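Endo-beta-mannanase (Opitutaceae bacterium TAV5, PDB 7BOB) probably hydrolyses beta-1,4-linked mannosides as a homotrimeric exo-beta-1,4-mannosidase of glycoside hydrolase family 5, releasing sugar from chain ends. Local coordinates at residues A[172-175]-A[176-180]; A[353-356]-A[357-361]; A[480-483]-A[484-488]. All coordinates share one frame; numbering follows the deposited sequence.

Interaction 1: A[172-175]-A[176-180]; sequences HEWC and RRMTG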
# COMPACT_ATOMS: atom_id res chain seq x y z
N HIS A 172 -25.41 1.79 -2.85
CA HIS A 172 -26.73 1.17 -2.80
C HIS A 172 -27.83 2.22 -2.84
O HIS A 172 -28.82 2.06 -3.57
CB HIS A 172 -26.84 0.31 -1.54
CG HIS A 172 -28.15 -0.40 -1.37
ND1 HIS A 172 -28.27 -1.77 -1.46
CD2 HIS A 172 -29.38 0.07 -1.06
CE1 HIS A 172 -29.52 -2.12 -1.24
NE2 HIS A 172 -30.22 -1.02 -1.00
N GLU A 173 -27.65 3.32 -2.08
CA GLU A 173 -28.66 4.36 -2.03
C GLU A 173 -28.76 5.10 -3.36
O GLU A 173 -29.86 5.42 -3.82
CB GLU A 173 -28.37 5.33 -0.88
CG GLU A 173 -29.26 6.58 -0.81
CD GLU A 173 -30.74 6.25 -0.57
OE1 GLU A 173 -31.08 5.10 -0.22
OE2 GLU A 173 -31.59 7.15 -0.74
N TRP A 174 -27.62 5.40 -3.99
CA TRP A 174 -27.63 6.09 -5.27
C TRP A 174 -28.38 5.28 -6.31
O TRP A 174 -29.13 5.83 -7.14
CB TRP A 174 -26.21 6.35 -5.73
CG TRP A 174 -26.09 7.10 -7.01
CD1 TRP A 174 -26.00 8.46 -7.16
CD2 TRP A 174 -25.99 6.54 -8.32
NE1 TRP A 174 -25.87 8.77 -8.49
CE2 TRP A 174 -25.86 7.61 -9.22
CE3 TRP A 174 -26.00 5.23 -8.82
CZ2 TRP A 174 -25.75 7.42 -10.60
CZ3 TRP A 174 -25.89 5.05 -10.19
CH2 TRP A 174 -25.76 6.13 -11.06
N CYS A 175 -28.17 3.96 -6.28
CA CYS A 175 -28.82 3.06 -7.23
C CYS A 175 -30.32 3.03 -7.01
O CYS A 175 -31.10 3.10 -7.97
CB CYS A 175 -28.21 1.65 -7.09
SG CYS A 175 -28.89 0.40 -8.19
N ARG A 176 -30.75 2.97 -5.75
CA ARG A 176 -32.17 3.09 -5.42
C ARG A 176 -32.73 4.40 -5.94
O ARG A 176 -33.82 4.42 -6.54
CB ARG A 176 -32.38 3.00 -3.90
CG ARG A 176 -33.84 2.74 -3.47
CD ARG A 176 -34.06 3.01 -1.97
NE ARG A 176 -33.69 4.37 -1.60
CZ ARG A 176 -34.52 5.42 -1.68
NH1 ARG A 176 -35.77 5.25 -2.11
NH2 ARG A 176 -34.09 6.63 -1.34
N ARG A 177 -32.01 5.50 -5.74
CA ARG A 177 -32.53 6.81 -6.14
C ARG A 177 -32.60 6.94 -7.65
O ARG A 177 -33.58 7.49 -8.18
CB ARG A 177 -31.67 7.92 -5.55
CG ARG A 177 -31.84 8.11 -4.05
CD ARG A 177 -33.15 8.79 -3.70
NE ARG A 177 -33.42 9.94 -4.56
CZ ARG A 177 -33.07 11.20 -4.27
NH1 ARG A 177 -32.44 11.48 -3.14
NH2 ARG A 177 -33.37 12.17 -5.11
N MET A 178 -31.59 6.46 -8.37
CA MET A 178 -31.59 6.64 -9.82
C MET A 178 -32.57 5.69 -10.50
O MET A 178 -33.21 6.07 -11.48
CB MET A 178 -30.19 6.44 -10.39
CG MET A 178 -29.16 7.41 -9.87
SD MET A 178 -29.72 9.12 -9.94
CE MET A 178 -29.63 9.59 -8.22
N THR A 179 -32.71 4.46 -10.01
CA THR A 179 -33.76 3.60 -10.53
C THR A 179 -35.14 4.16 -10.17
O THR A 179 -36.05 4.15 -11.00
CB THR A 179 -33.62 2.18 -10.00
OG1 THR A 179 -33.65 2.20 -8.56
CG2 THR A 179 -32.33 1.53 -10.50
N GLY A 180 -35.30 4.65 -8.94
CA GLY A 180 -36.58 5.20 -8.54
C GLY A 180 -37.00 6.38 -9.40
O GLY A 180 -38.18 6.55 -9.71

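Interaction 2: A[353-356]-A[357-361]; sequences YFVE and FARAE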
# COMPACT_ATOMS: atom_id res chain seq x y z
N TYR A 353 -18.22 -15.07 -37.14
CA TYR A 353 -18.98 -16.04 -36.36
C TYR A 353 -20.01 -15.37 -35.46
O TYR A 353 -21.07 -15.95 -35.21
CB TYR A 353 -18.07 -16.90 -35.50
CG TYR A 353 -18.88 -17.86 -34.67
CD1 TYR A 353 -19.60 -18.89 -35.29
CD2 TYR A 353 -18.97 -17.71 -33.30
CE1 TYR A 353 -20.37 -19.77 -34.55
CE2 TYR A 353 -19.73 -18.59 -32.54
CZ TYR A 353 -20.44 -19.62 -33.18
OH TYR A 353 -21.21 -20.50 -32.45
N PHE A 354 -19.71 -14.18 -34.91
CA PHE A 354 -20.73 -13.50 -34.13
C PHE A 354 -22.01 -13.31 -34.95
O PHE A 354 -23.12 -13.47 -34.43
CB PHE A 354 -20.24 -12.14 -33.63
CG PHE A 354 -21.28 -11.39 -32.83
CD1 PHE A 354 -22.01 -12.05 -31.84
CD2 PHE A 354 -21.56 -10.06 -33.09
CE1 PHE A 354 -22.98 -11.39 -31.11
CE2 PHE A 354 -22.54 -9.38 -32.36
CZ PHE A 354 -23.24 -10.04 -31.37
N VAL A 355 -21.88 -12.98 -36.24
CA VAL A 355 -23.06 -12.81 -37.07
C VAL A 355 -23.81 -14.12 -37.18
O VAL A 355 -25.04 -14.17 -37.03
CB VAL A 355 -22.68 -12.26 -38.46
CG1 VAL A 355 -23.93 -12.17 -39.37
CG2 VAL A 355 -22.02 -10.89 -38.33
N GLU A 356 -23.08 -15.22 -37.41
CA GLU A 356 -23.72 -16.53 -37.55
C GLU A 356 -24.36 -16.94 -36.23
O GLU A 356 -25.50 -17.43 -36.21
CB GLU A 356 -22.69 -17.56 -38.03
CG GLU A 356 -23.18 -19.01 -38.11
CD GLU A 356 -22.04 -20.04 -38.11
OE1 GLU A 356 -20.92 -19.69 -38.55
OE2 GLU A 356 -22.26 -21.19 -37.63
N PHE A 357 -23.65 -16.69 -35.12
CA PHE A 357 -24.18 -17.06 -33.81
C PHE A 357 -25.43 -16.24 -33.47
O PHE A 357 -26.38 -16.76 -32.88
CB PHE A 357 -23.09 -16.89 -32.74
CG PHE A 357 -23.58 -17.08 -31.32
CD1 PHE A 357 -23.51 -18.32 -30.71
CD2 PHE A 357 -24.09 -16.00 -30.59
CE1 PHE A 357 -23.95 -18.50 -29.40
CE2 PHE A 357 -24.54 -16.16 -29.28
CZ PHE A 357 -24.47 -17.41 -28.68
N ALA A 358 -25.42 -14.95 -33.80
CA ALA A 358 -26.59 -14.14 -33.49
C ALA A 358 -27.80 -14.61 -34.29
O ALA A 358 -28.92 -14.66 -33.76
CB ALA A 358 -26.33 -12.67 -33.78
N ARG A 359 -27.60 -14.94 -35.56
CA ARG A 359 -28.71 -15.44 -36.37
C ARG A 359 -29.20 -16.78 -35.84
O ARG A 359 -30.40 -16.99 -35.70
CB ARG A 359 -28.30 -15.51 -37.84
CG ARG A 359 -27.98 -14.09 -38.43
CD ARG A 359 -28.68 -13.82 -39.79
NE ARG A 359 -28.12 -12.67 -40.52
CZ ARG A 359 -27.04 -12.74 -41.31
NH1 ARG A 359 -26.41 -13.90 -41.46
NH2 ARG A 359 -26.61 -11.66 -41.95
N ALA A 360 -28.27 -17.66 -35.44
CA ALA A 360 -28.66 -18.91 -34.79
C ALA A 360 -29.48 -18.64 -33.53
O ALA A 360 -30.54 -19.26 -33.33
CB ALA A 360 -27.41 -19.72 -34.44
N GLU A 361 -29.03 -17.71 -32.70
CA GLU A 361 -29.69 -17.46 -31.42
C GLU A 361 -31.10 -16.94 -31.60
O GLU A 361 -32.00 -17.29 -30.82
CB GLU A 361 -28.86 -16.47 -30.59
CG GLU A 361 -27.82 -17.15 -29.73
CD GLU A 361 -28.40 -18.28 -28.89
OE1 GLU A 361 -28.97 -18.00 -27.80
OE2 GLU A 361 -28.28 -19.45 -29.31

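Interaction 3: A[480-483]-A[484-488]; sequences WAQA and MSRLV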
# COMPACT_ATOMS: atom_id res chain seq x y z
N TRP A 480 -12.56 -22.90 13.13
CA TRP A 480 -12.40 -24.32 13.42
C TRP A 480 -12.63 -24.50 14.92
O TRP A 480 -11.71 -24.38 15.73
CB TRP A 480 -11.03 -24.81 12.98
CG TRP A 480 -10.92 -26.30 12.90
CD1 TRP A 480 -11.47 -27.21 13.75
CD2 TRP A 480 -10.18 -27.05 11.92
NE1 TRP A 480 -11.13 -28.49 13.36
CE2 TRP A 480 -10.34 -28.42 12.24
CE3 TRP A 480 -9.41 -26.70 10.81
CZ2 TRP A 480 -9.77 -29.44 11.48
CZ3 TRP A 480 -8.82 -27.71 10.07
CH2 TRP A 480 -9.01 -29.07 10.40
N ALA A 481 -13.88 -24.77 15.29
CA ALA A 481 -14.21 -25.16 16.65
C ALA A 481 -15.00 -26.47 16.63
O ALA A 481 -14.73 -27.32 15.77
CB ALA A 481 -14.97 -24.05 17.37
N GLN A 482 -15.96 -26.65 17.53
CA GLN A 482 -16.65 -27.94 17.59
C GLN A 482 -17.34 -28.25 16.27
O GLN A 482 -17.16 -29.34 15.73
CB GLN A 482 -17.67 -27.97 18.74
CG GLN A 482 -17.05 -27.87 20.14
CD GLN A 482 -17.01 -26.43 20.65
OE1 GLN A 482 -17.04 -25.47 19.86
NE2 GLN A 482 -16.94 -26.28 21.97
N ALA A 483 -18.09 -27.28 15.72
CA ALA A 483 -18.88 -27.55 14.52
C ALA A 483 -18.00 -28.01 13.37
O ALA A 483 -18.26 -29.06 12.76
CB ALA A 483 -19.70 -26.32 14.11
N MET A 484 -16.93 -27.27 13.07
CA MET A 484 -16.06 -27.68 11.98
C MET A 484 -15.38 -29.02 12.28
O MET A 484 -15.24 -29.86 11.38
CB MET A 484 -15.01 -26.61 11.70
CG MET A 484 -14.19 -26.89 10.45
SD MET A 484 -12.94 -25.62 10.10
CE MET A 484 -13.99 -24.24 9.61
N SER A 485 -14.96 -29.24 13.54
CA SER A 485 -14.30 -30.50 13.89
C SER A 485 -15.21 -31.71 13.67
O SER A 485 -14.75 -32.75 13.19
CB SER A 485 -13.81 -30.47 15.34
OG SER A 485 -12.82 -29.48 15.53
N ARG A 486 -16.49 -31.60 14.03
CA ARG A 486 -17.42 -32.70 13.77
C ARG A 486 -17.68 -32.90 12.29
O ARG A 486 -17.99 -34.02 11.86
CB ARG A 486 -18.75 -32.48 14.50
CG ARG A 486 -18.55 -32.30 16.00
CD ARG A 486 -19.86 -32.38 16.78
NE ARG A 486 -20.74 -31.24 16.51
CZ ARG A 486 -20.97 -30.23 17.35
NH1 ARG A 486 -20.37 -30.20 18.54
NH2 ARG A 486 -21.79 -29.25 16.99
N LEU A 487 -17.56 -31.84 11.48
CA LEU A 487 -17.79 -31.99 10.04
C LEU A 487 -16.54 -32.49 9.33
O LEU A 487 -16.62 -33.42 8.51
CB LEU A 487 -18.24 -30.67 9.43
CG LEU A 487 -18.61 -30.73 7.94
CD1 LEU A 487 -19.51 -31.93 7.65
CD2 LEU A 487 -19.28 -29.44 7.53
N VAL A 488 -15.38 -31.90 9.61
CA VAL A 488 -14.16 -32.39 9.00
C VAL A 488 -13.82 -33.78 9.54
O VAL A 488 -13.32 -34.64 8.80
CB VAL A 488 -13.01 -31.39 9.23
CG1 VAL A 488 -11.65 -32.06 8.98
CG2 VAL A 488 -13.20 -30.16 8.37
O HOH W 1 -16.44 -24.52 13.98

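Interaction 1: A[172-175]-A[176-180]
R176 turns back along helix 168-183 and grips E173 side-on in a two-bond salt bridge, NE to OE1 and NH2 to OE2. Its NE gives a hydrogen bond of 3.0 Å to E173 OE1, which is met from above the carboxylate plane. Its NH2 reaches E173 OE2 at 2.6 Å on the syn side, with a nearly straight N-H...O angle of 169°. Both oxygens lie close to the guanidinium plane, and the two flat groups are 34° apart. The bend of R176 at chi3 (57°) brings the guanidinium alongside the acid. R177 CG packs 3.5 Å from E173 OE2, but its guanidinium leads away to a salt bridge with E128 on helix 124-141. M178 comes over one face of the W174 indole. CG stands above the six-membered ring, 3.5 Å from its centroid, as a CH-pi contact. SD lies over the five-membered ring at 4.5 Å from its centroid, a Met-aromatic contact. F100 and F121 meet the same indole edge-to-face. T179 OG1 is 2.8 Å from C175 O and 3.0 Å from R176 O. Which of them takes its single proton is not settled, and P232 O is a further, weak candidate. Its backbone N bonds C175 O in the usual helical way. The helix thus has two chemically different sides. E173 and R176 form a charged pair on the outer side. The buried W174 and M178 meet L153 of barrel strand 151-154, so aromatic and sulfur contacts seat the helix on the barrel.

Interaction 2: A[353-356]-A[357-361]
The Y353 ring carries F357 CB over one face, offset toward the rim. CB lies 4.1 Å from the ring centroid and 25° off the ring normal, a CH-pi contact. The F357 ring has Y353 OH at its edge, 3.6 Å from F357 CD1, and E361 CG over one face, 3.4 Å above the plane. The flat guanidinium of R359 has V355 CG1 over one face, again toward the rim, with CG1 3.7 Å from CZ of R359. The F354 ring only brushes A358, CE1 to CB at 4.5 Å, in an oblique approach. In Y353, CG is anti to the backbone N and beside the carbonyl carbon (chi1 178°), which lays the ring next to CB of F357 one turn on. V355 and R359 lie side by side and point the same way, so the arginine's flat end rests against a methyl group. The backbone is regular helix: F357 N to Y353 O is 2.7 Å, and A358, R359 and A360 bond back to F354, V355 and E356 in turn. No charged pair links the two segments. E361 forms salt bridges with R307 and R364, and E356 has a long, weak ion pair with R300. Helix 352-364 follows the last barrel strand, 311-316, in the chain. F354 and F357 both pack on Y314 of that strand, F357 edge-to-face, and F354 also meets F282 of strand 277-282 edge-to-face. Y353 lies on L299, R300 and P304 and F357 touches L303, so the helix rests on both the barrel wall and helix 292-309.

Interaction 3: A[480-483]-A[484-488]
W480 and A481 approach as loop, A481 takes the N-cap position, and helix 482-488 opens with S485 N bonding A481 O at 3.0 Å, followed by R486 to Q482 and L487 to A483. The W480 indole packs against this helix, along M484, S485 and V488. M484 crosses it at about a right angle, with SD 3.5 Å from CG of W480. The sulfur sits toward the rim of one face, 35° off the normal of the five-membered ring, an oblique Met-aromatic contact. M484 CG stands more squarely over the same ring, 4.2 Å from its centroid and 11° off the normal, as a CH-pi contact. An extended chain carries the sulfur out to the indole, and a bend at chi3 brings the methyl back toward the W480 backbone. S485 OG lies at the ring edge, in plane with the indole. It donates to A481 O at 2.9 Å, from above the carbonyl plane, and receives a weak bond from W480 NE1 with an N-H...O angle of only 126°. V488 CG1 adds a loose contact to CZ2 of W480 at 4.1 Å. R486 folds back, its NH1 3.5 Å from Q482 CB. One face of its guanidinium lies over Q482 O and A483 CA, offset toward the rim. A481 and Q482 also pack on S336 and E337 of a neighbouring subunit. M484 covers one face of the indole, and P475 and L555 also pack on W480. One water takes up M484 N, an N-H of the first turn, together with A481 N. The S485 hydroxyl adds a second donor to A481 O. The indole N-H has two weak acceptors, S485 OG and A490 O, and A490 O is also weakly bonded to S485 OG.

Overall arrangement
From the N terminus the three contacts follow in series. None nests in or crosses another, and none closes a long loop. Interactions 1 and 2 join neighbouring turns of one helix, and interaction 3 joins a helix start to the loop before it. Interaction 1 lies on helix 168-183, packed on the eight-stranded parallel barrel expected of a family 5 hydrolase. Interaction 2 comes after the last barrel strand, on helix 352-364, its centre about 36 Å from that of interaction 1. Interaction 3 belongs to a later domain with a mixed sheet, where helix 482-488 packs on helix 454-465 and strands 469-473 and 549-554. Its centre is about 51 Å from that of interaction 2, and it alone touches another subunit.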